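Phthiocerol/phenolphthiocerol synthesis polyketide synthase type I PpsC (Mycobacterium tuberculosis, PDB 5NJI) takes part in phthiocerol and phenolphthiocerol lipid synthesis as a type I polyketide synthase, its dehydratase domain probably removing water from beta-hydroxyacyl intermediates to leave a double bond. Local coordinates at residues R206-L211 with G279-G284. The protein carries 1 engineered substitution. Sequence-based numbering, arbitrary orientation.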
# COMPACT_ATOMS: atom_id res chain seq x y z
N ARG A 206 -8.43 -2.05 -15.94
CA ARG A 206 -7.79 -0.80 -16.30
C ARG A 206 -8.63 0.32 -15.71
O ARG A 206 -9.83 0.42 -15.97
CB ARG A 206 -7.66 -0.67 -17.82
CG ARG A 206 -7.12 -1.94 -18.48
CD ARG A 206 -6.85 -1.78 -19.97
NE ARG A 206 -5.62 -1.04 -20.22
CZ ARG A 206 -5.55 0.24 -20.57
NH1 ARG A 206 -4.36 0.80 -20.77
NH2 ARG A 206 -6.64 0.97 -20.73
N ALA A 207 -8.00 1.15 -14.88
CA ALA A 207 -8.70 2.21 -14.16
C ALA A 207 -8.06 3.56 -14.43
O ALA A 207 -6.83 3.70 -14.48
CB ALA A 207 -8.70 1.94 -12.65
N GLN A 208 -8.90 4.58 -14.55
CA GLN A 208 -8.47 5.95 -14.43
C GLN A 208 -8.55 6.33 -12.96
O GLN A 208 -9.58 6.11 -12.34
CB GLN A 208 -9.38 6.87 -15.26
CG GLN A 208 -8.93 8.31 -15.38
CD GLN A 208 -7.89 8.51 -16.46
OE1 GLN A 208 -7.81 7.74 -17.41
NE2 GLN A 208 -7.08 9.55 -16.31
N VAL A 209 -7.47 6.90 -12.42
CA VAL A 209 -7.37 7.16 -10.99
C VAL A 209 -7.02 8.61 -10.71
O VAL A 209 -6.44 9.32 -11.54
CB VAL A 209 -6.36 6.22 -10.30
CG1 VAL A 209 -6.81 4.77 -10.48
CG2 VAL A 209 -4.93 6.44 -10.78
N ARG A 210 -7.41 9.06 -9.52
CA ARG A 210 -7.11 10.40 -9.07
C ARG A 210 -6.99 10.34 -7.56
O ARG A 210 -7.56 9.46 -6.92
CB ARG A 210 -8.21 11.39 -9.46
CG ARG A 210 -9.42 11.27 -8.57
CD ARG A 210 -10.57 12.11 -9.07
NE ARG A 210 -10.31 13.54 -8.93
CZ ARG A 210 -10.52 14.22 -7.81
NH1 ARG A 210 -10.99 13.60 -6.73
NH2 ARG A 210 -10.27 15.52 -7.75
N LEU A 211 -6.21 11.25 -7.00
CA LEU A 211 -6.05 11.32 -5.57
C LEU A 211 -7.07 12.30 -5.00
O LEU A 211 -7.02 13.49 -5.34
CB LEU A 211 -4.65 11.77 -5.23
CG LEU A 211 -4.28 11.73 -3.75
CD1 LEU A 211 -4.31 10.27 -3.23
CD2 LEU A 211 -2.91 12.34 -3.53
N GLY A 279 0.05 9.65 -10.58
CA GLY A 279 -0.51 8.55 -11.33
C GLY A 279 -1.93 8.84 -11.77
O GLY A 279 -2.74 9.36 -11.01
N VAL A 280 -2.23 8.47 -13.02
CA VAL A 280 -3.56 8.65 -13.58
C VAL A 280 -4.15 7.36 -14.14
O VAL A 280 -5.37 7.31 -14.38
CB VAL A 280 -3.57 9.74 -14.68
CG1 VAL A 280 -3.14 11.06 -14.09
CG2 VAL A 280 -2.66 9.38 -15.82
N ARG A 281 -3.36 6.32 -14.36
CA ARG A 281 -3.85 5.07 -14.91
C ARG A 281 -3.26 3.92 -14.11
O ARG A 281 -2.05 3.90 -13.86
CB ARG A 281 -3.47 4.89 -16.39
CG ARG A 281 -3.98 5.97 -17.34
CD ARG A 281 -5.49 5.93 -17.53
NE ARG A 281 -5.96 4.64 -18.02
CZ ARG A 281 -7.23 4.31 -18.18
NH1 ARG A 281 -8.19 5.18 -17.89
NH2 ARG A 281 -7.56 3.11 -18.64
N ALA A 282 -4.11 2.97 -13.71
CA ALA A 282 -3.67 1.76 -13.06
C ALA A 282 -4.17 0.55 -13.83
O ALA A 282 -5.32 0.54 -14.29
CB ALA A 282 -4.16 1.71 -11.61
N VAL A 283 -3.30 -0.44 -14.00
CA VAL A 283 -3.64 -1.69 -14.68
C VAL A 283 -3.33 -2.83 -13.71
O VAL A 283 -2.22 -2.90 -13.16
CB VAL A 283 -2.87 -1.84 -16.00
CG1 VAL A 283 -3.29 -3.12 -16.70
CG2 VAL A 283 -3.10 -0.63 -16.88
N GLY A 284 -4.32 -3.67 -13.45
CA GLY A 284 -4.17 -4.75 -12.49
C GLY A 284 -4.62 -6.08 -13.06
O GLY A 284 -5.62 -6.15 -13.78
O HOH W 1 -10.33 2.46 -17.77
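R281 reaches across to strand 206-209 and lays its guanidinium over the backbone of A207, whose O sits 3.7 Å from the guanidinium plane, over its centre. The chain gets there by curling back on itself, with bends at chi2 and chi3. Beneath it, A282 N donates to the same A207 O at 2.9 Å and A207 N returns the bond to A282 O, making this a hydrogen-bonded pair of the antiparallel strands; the positive group over A207 O may polarise that carbonyl further. Close to the guanidinium plane, R281 NH1 donates to Q208 OE1 at 2.6 Å; amide and guanidinium planes stand 49° apart. R281 NH2 reaches a water that also donates to R206 O, and this water and the amide bond together would restrain the rotation of the guanidinium.

R206, in a non-hydrogen-bonded pair with V283, bends at chi3 and crosses the R281 chain at a slant, the guanidinium planes 36° apart. Its NE lies 4.2 Å from V283 CG2. The two arginines meet less comfortably: their NH2 atoms are 3.1 Å apart, two donors of like charge, with a salt bridge from R206 NH2 to E168 probably easing the repulsion.

These strands belong to the second half of the double hotdog fold of polyketide synthase dehydratases, in which curved antiparallel strands wrap a helix, here 226-234. V209 turns to that helix, touching M228 and I231, while its CG1 packs on A282 CB at 4.2 Å. V209 N donates to V280 O at 2.9 Å, but from well above the carbonyl plane, 53° out of it. Toward strand 292-300, V280 and R281 both face T300, a classic beta bulge, whereas the A282 side chain lies about 11 Å from the bound dodecenoyl-CoA.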